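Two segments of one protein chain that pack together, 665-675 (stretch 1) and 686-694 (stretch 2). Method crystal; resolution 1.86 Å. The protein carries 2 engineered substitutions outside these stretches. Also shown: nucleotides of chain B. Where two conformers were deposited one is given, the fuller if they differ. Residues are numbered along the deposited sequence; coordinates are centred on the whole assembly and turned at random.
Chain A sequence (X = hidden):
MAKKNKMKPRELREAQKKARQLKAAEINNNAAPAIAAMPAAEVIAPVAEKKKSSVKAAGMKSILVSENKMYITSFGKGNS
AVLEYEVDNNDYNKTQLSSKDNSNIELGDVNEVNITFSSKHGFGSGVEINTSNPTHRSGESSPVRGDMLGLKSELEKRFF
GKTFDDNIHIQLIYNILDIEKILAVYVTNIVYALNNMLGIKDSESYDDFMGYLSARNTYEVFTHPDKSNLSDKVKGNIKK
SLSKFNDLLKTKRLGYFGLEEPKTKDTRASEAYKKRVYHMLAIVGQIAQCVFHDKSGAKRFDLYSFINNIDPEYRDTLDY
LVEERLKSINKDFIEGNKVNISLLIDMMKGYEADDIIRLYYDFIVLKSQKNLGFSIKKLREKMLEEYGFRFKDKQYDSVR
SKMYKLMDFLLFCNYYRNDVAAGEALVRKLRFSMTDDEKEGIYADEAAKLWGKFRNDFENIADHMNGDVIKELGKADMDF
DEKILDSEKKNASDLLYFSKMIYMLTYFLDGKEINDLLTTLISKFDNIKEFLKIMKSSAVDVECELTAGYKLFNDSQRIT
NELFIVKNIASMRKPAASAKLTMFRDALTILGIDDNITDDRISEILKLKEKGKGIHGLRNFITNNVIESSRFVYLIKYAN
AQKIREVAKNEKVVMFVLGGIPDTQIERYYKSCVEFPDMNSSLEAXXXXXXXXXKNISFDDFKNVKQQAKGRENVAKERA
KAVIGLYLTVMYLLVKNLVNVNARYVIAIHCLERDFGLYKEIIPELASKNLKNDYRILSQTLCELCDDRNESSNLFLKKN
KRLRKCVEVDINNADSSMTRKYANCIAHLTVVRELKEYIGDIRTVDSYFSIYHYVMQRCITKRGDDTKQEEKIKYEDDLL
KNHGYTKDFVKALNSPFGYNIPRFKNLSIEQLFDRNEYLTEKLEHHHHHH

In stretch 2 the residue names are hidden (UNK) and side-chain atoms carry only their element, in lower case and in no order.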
# COMPACT_ATOMS: atom_id res chain seq x y z
N GLN A 665 -17.27 15.14 -11.63
CA GLN A 665 -16.16 15.85 -10.94
C GLN A 665 -15.60 16.98 -11.82
O GLN A 665 -15.31 18.02 -11.29
CB GLN A 665 -15.12 14.87 -10.42
CG GLN A 665 -14.17 15.50 -9.42
CD GLN A 665 -14.82 16.40 -8.39
OE1 GLN A 665 -15.77 16.02 -7.73
NE2 GLN A 665 -14.29 17.60 -8.24
N ILE A 666 -15.47 16.75 -13.12
CA ILE A 666 -14.94 17.81 -14.02
C ILE A 666 -15.88 19.03 -13.95
O ILE A 666 -15.40 20.13 -13.90
CB ILE A 666 -14.78 17.28 -15.45
CG1 ILE A 666 -13.64 16.28 -15.55
CG2 ILE A 666 -14.61 18.41 -16.44
CD1 ILE A 666 -12.32 16.81 -15.10
N GLU A 667 -17.19 18.79 -13.93
CA GLU A 667 -18.16 19.90 -13.84
C GLU A 667 -17.96 20.65 -12.52
O GLU A 667 -18.05 21.86 -12.52
CB GLU A 667 -19.58 19.37 -13.99
CG GLU A 667 -19.85 18.75 -15.35
CD GLU A 667 -20.72 19.58 -16.27
OE1 GLU A 667 -20.79 20.80 -16.08
OE2 GLU A 667 -21.31 19.02 -17.17
N ARG A 668 -17.74 19.93 -11.42
CA ARG A 668 -17.50 20.60 -10.12
C ARG A 668 -16.21 21.42 -10.17
O ARG A 668 -16.23 22.54 -9.72
CB ARG A 668 -17.36 19.56 -9.01
CG ARG A 668 -18.66 18.91 -8.59
CD ARG A 668 -18.39 18.01 -7.41
NE ARG A 668 -19.56 17.26 -7.03
CZ ARG A 668 -19.80 16.03 -7.43
NH1 ARG A 668 -21.04 15.62 -7.58
NH2 ARG A 668 -18.79 15.22 -7.70
N TYR A 669 -15.14 20.86 -10.70
CA TYR A 669 -13.86 21.60 -10.79
C TYR A 669 -14.03 22.82 -11.69
O TYR A 669 -13.53 23.87 -11.37
CB TYR A 669 -12.79 20.72 -11.42
CG TYR A 669 -12.16 19.72 -10.49
CD1 TYR A 669 -11.65 20.10 -9.27
CD2 TYR A 669 -12.04 18.39 -10.86
CE1 TYR A 669 -11.07 19.18 -8.42
CE2 TYR A 669 -11.46 17.46 -10.03
CZ TYR A 669 -10.96 17.86 -8.81
OH TYR A 669 -10.38 16.95 -8.00
N TYR A 670 -14.71 22.64 -12.80
CA TYR A 670 -14.88 23.76 -13.75
C TYR A 670 -15.64 24.91 -13.08
O TYR A 670 -15.25 26.04 -13.22
CB TYR A 670 -15.61 23.25 -14.99
CG TYR A 670 -15.76 24.28 -16.07
CD1 TYR A 670 -14.70 24.63 -16.87
CD2 TYR A 670 -16.97 24.91 -16.29
CE1 TYR A 670 -14.82 25.58 -17.86
CE2 TYR A 670 -17.12 25.86 -17.28
CZ TYR A 670 -16.04 26.20 -18.06
OH TYR A 670 -16.16 27.14 -19.03
N LYS A 671 -16.70 24.61 -12.36
CA LYS A 671 -17.50 25.63 -11.67
C LYS A 671 -16.70 26.32 -10.56
O LYS A 671 -16.89 27.49 -10.36
CB LYS A 671 -18.76 24.98 -11.11
CG LYS A 671 -19.86 25.93 -10.67
CD LYS A 671 -21.23 25.31 -10.72
CE LYS A 671 -22.09 25.63 -9.52
NZ LYS A 671 -23.34 26.32 -9.91
N SER A 672 -15.92 25.57 -9.80
CA SER A 672 -15.13 26.15 -8.68
C SER A 672 -13.85 26.88 -9.11
O SER A 672 -13.45 27.76 -8.40
CB SER A 672 -14.86 25.12 -7.65
OG SER A 672 -14.09 24.09 -8.20
N CYS A 673 -13.23 26.47 -10.21
CA CYS A 673 -11.92 27.05 -10.62
C CYS A 673 -12.01 28.17 -11.66
O CYS A 673 -11.12 28.99 -11.68
CB CYS A 673 -11.02 25.98 -11.20
SG CYS A 673 -10.63 24.66 -10.02
N VAL A 674 -13.05 28.18 -12.48
CA VAL A 674 -13.15 29.18 -13.58
C VAL A 674 -14.02 30.35 -13.11
O VAL A 674 -15.10 30.11 -12.65
CB VAL A 674 -13.66 28.52 -14.87
CG1 VAL A 674 -13.87 29.53 -15.98
CG2 VAL A 674 -12.73 27.42 -15.33
N GLU A 675 -13.52 31.57 -13.25
CA GLU A 675 -14.23 32.77 -12.75
C GLU A 675 -15.58 32.98 -13.45
O GLU A 675 -16.56 33.18 -12.78
CB GLU A 675 -13.35 34.00 -12.88
CG GLU A 675 -13.96 35.21 -12.23
CD GLU A 675 -13.05 36.40 -12.16
OE1 GLU A 675 -13.34 37.31 -11.40
OE2 GLU A 675 -12.05 36.41 -12.86
N UNK A 686 -14.47 21.91 -21.29
CA UNK A 686 -14.23 22.17 -19.85
C UNK A 686 -12.88 21.56 -19.45
O UNK A 686 -12.12 22.23 -18.79
c UNK A 686 -17.79 21.80 -18.36
n UNK A 686 -20.19 22.02 -18.87
c UNK A 686 -16.72 22.27 -19.27
c UNK A 686 -15.38 21.61 -19.03
c UNK A 686 -18.99 22.72 -18.40
N UNK A 687 -12.59 20.34 -19.88
CA UNK A 687 -11.28 19.72 -19.57
C UNK A 687 -10.18 20.57 -20.21
O UNK A 687 -9.21 20.83 -19.55
c UNK A 687 -12.07 17.30 -19.28
c UNK A 687 -13.60 14.38 -18.83
n UNK A 687 -12.38 14.87 -18.76
c UNK A 687 -11.82 15.85 -19.66
n UNK A 687 -14.38 14.67 -19.84
c UNK A 687 -11.23 18.28 -20.07
n UNK A 687 -14.04 13.59 -17.87
N UNK A 688 -10.39 20.99 -21.45
CA UNK A 688 -9.40 21.79 -22.20
C UNK A 688 -9.16 23.09 -21.44
O UNK A 688 -8.03 23.49 -21.30
c UNK A 688 -9.83 22.06 -23.60
o UNK A 688 -9.83 20.86 -24.33
N UNK A 689 -10.23 23.74 -21.02
CA UNK A 689 -10.11 24.95 -20.06
C UNK A 689 -9.32 24.83 -18.72
O UNK A 689 -8.46 25.62 -18.44
o UNK A 689 -13.03 28.77 -19.06
c UNK A 689 -11.50 25.55 -19.85
c UNK A 689 -11.50 27.05 -19.64
o UNK A 689 -13.76 27.20 -20.38
c UNK A 689 -12.87 27.72 -19.70
N UNK A 690 -9.53 23.70 -18.07
CA UNK A 690 -8.81 23.36 -16.82
C UNK A 690 -7.34 23.10 -17.16
O UNK A 690 -6.50 23.52 -16.41
c UNK A 690 -10.89 23.46 -14.56
c UNK A 690 -9.50 22.16 -16.16
c UNK A 690 -11.60 21.18 -15.22
c UNK A 690 -10.91 22.44 -15.66
N UNK A 691 -7.07 22.43 -18.27
CA UNK A 691 -5.68 22.14 -18.68
C UNK A 691 -4.93 23.45 -18.96
O UNK A 691 -3.78 23.54 -18.61
c UNK A 691 -5.65 21.22 -19.86
N UNK A 692 -5.59 24.41 -19.59
CA UNK A 692 -4.97 25.72 -19.87
C UNK A 692 -4.67 26.45 -18.56
O UNK A 692 -3.64 27.06 -18.47
c UNK A 692 -5.90 26.56 -20.74
c UNK A 692 -8.56 26.50 -23.67
c UNK A 692 -5.82 26.19 -22.20
n UNK A 692 -8.07 25.61 -24.51
n UNK A 692 -7.78 27.37 -23.06
c UNK A 692 -6.33 27.33 -23.06
n UNK A 692 -9.85 26.52 -23.43
N UNK A 693 -5.58 26.36 -17.60
CA UNK A 693 -5.36 27.04 -16.30
C UNK A 693 -4.13 26.45 -15.62
O UNK A 693 -3.36 27.20 -15.08
c UNK A 693 -7.75 27.54 -15.75
c UNK A 693 -7.99 26.59 -13.19
s UNK A 693 -8.85 27.63 -14.35
c UNK A 693 -6.54 26.79 -15.37
N UNK A 694 -4.01 25.13 -15.65
CA UNK A 694 -2.87 24.41 -15.04
C UNK A 694 -1.58 24.81 -15.77
O UNK A 694 -0.60 25.09 -15.13
c UNK A 694 -4.82 21.22 -14.25
c UNK A 694 -4.20 22.54 -14.03
c UNK A 694 -3.14 22.90 -15.06
c UNK A 694 -1.87 22.12 -14.86
P U B 39 -10.48 14.64 -4.47
OP1 U B 39 -9.94 15.94 -4.13
OP2 U B 39 -10.04 13.48 -3.63
O5' U B 39 -12.04 14.52 -4.59
C5' U B 39 -12.81 15.61 -5.12
C4' U B 39 -14.27 15.22 -5.15
O4' U B 39 -14.43 13.98 -5.89
C3' U B 39 -14.90 14.89 -3.81
O3' U B 39 -15.14 16.08 -3.09
C2' U B 39 -16.12 14.07 -4.23
O2' U B 39 -17.20 14.74 -4.84
C1' U B 39 -15.50 13.21 -5.33
N1 U B 39 -14.94 11.95 -4.84
C2 U B 39 -15.83 10.95 -4.49
O2 U B 39 -17.04 11.09 -4.54
N3 U B 39 -15.24 9.78 -4.07
C4 U B 39 -13.89 9.52 -3.96
O4 U B 39 -13.51 8.41 -3.57
C5 U B 39 -13.04 10.60 -4.34
C6 U B 39 -13.58 11.75 -4.75
P U B 38 -7.03 9.57 -5.14
OP1 U B 38 -5.76 9.17 -5.66
OP2 U B 38 -7.23 9.93 -3.76
O5' U B 38 -7.44 10.82 -6.05
C5' U B 38 -8.55 11.56 -5.71
C4' U B 38 -8.95 12.42 -6.88
O4' U B 38 -9.18 11.57 -8.03
C3' U B 38 -10.29 13.10 -6.63
O3' U B 38 -10.01 14.35 -5.99
C2' U B 38 -10.85 13.27 -8.04
O2' U B 38 -10.27 14.35 -8.73
C1' U B 38 -10.34 12.01 -8.73
N1 U B 38 -11.32 10.92 -8.76
C2 U B 38 -11.25 10.06 -9.85
O2 U B 38 -10.42 10.20 -10.74
N3 U B 38 -12.17 9.03 -9.83
C4 U B 38 -13.12 8.77 -8.84
O4 U B 38 -13.88 7.80 -8.94
C5 U B 38 -13.08 9.68 -7.72
C6 U B 38 -12.20 10.70 -7.72

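Position 686 carries four carbons in an unbranched row ending in a nitrogen. The row lies over one face of the Tyr670 ring, and the terminal nitrogen is 3.1 Å from Glu667 OE1. A straight chain tipped with an amine is lysine. Lys686 NZ forms a salt bridge to that carboxylate, and Lys686 CG sits 3.8 Å from the centroid of the Tyr670 ring, a CH-pi contact.

Position 687 has three carbons, a nitrogen, then a carbon bearing two more nitrogens. One terminal nitrogen is 3.6 Å from Ile666 CG1. This planar end is a guanidinium, so the residue is arginine. The CA-to-CB bond of Arg687 points sideways, but the end of the side chain comes nearer. Ile666 CG1 lies over one face of the guanidinium.

Position 688 has one carbon and one oxygen, and touches nothing on stretch 1. It is Ser688.

Position 689 has three carbons, the third carrying two oxygens. One oxygen is 2.8 Å from Tyr670 OH. A carboxylate on a chain of this length is glutamate. Tyr670 OH donates a hydrogen bond to Glu689 OE1, while Glu689 OE2 is 3.3 Å from Val674 CG1. Two conformers were deposited; one is described here.

Position 690 has four carbons, forked at the second. They fit among Ile666, Tyr669, Tyr670 and Cys673. The fork beyond CB identifies leucine. Leu690 CD1 is 4.0 Å from Tyr669 CB, and Leu690 CD2 is 4.2 Å from Cys673 CB.

Position 691 has a single carbon, out of reach of stretch 1. It is Ala691.

Position 692 repeats the guanidinium pattern of three carbons, a nitrogen and a carbon with two nitrogens. It makes no contact with stretch 1. It is Arg692.

Position 693 has two carbons, a sulfur and a last carbon, unbranched. The last carbon is 3.7 Å from Cys673 CB, and the sulfur is 4.0 Å from Val674 CG2. The thioether means methionine, Met693.

Position 694 has four carbons, forked at the first, with one arm two carbons long. It does not reach stretch 1. This is Ile694.

The contact joins two helices whose axes approach to 9.9 Å and cross at 50°. Leu690 is the knob, seated in a hole formed by four residues of stretch 1. Met693 extends the apolar packing to Cys673 and Val674. Polar groups add to this: Lys686 lays its aliphatic chain on Tyr670 and its charge against Glu667, while the Tyr670 hydroxyl holds Glu689. Together the stretches bury 603 Å².

Stretch 2 (686-694) KRSELARMI
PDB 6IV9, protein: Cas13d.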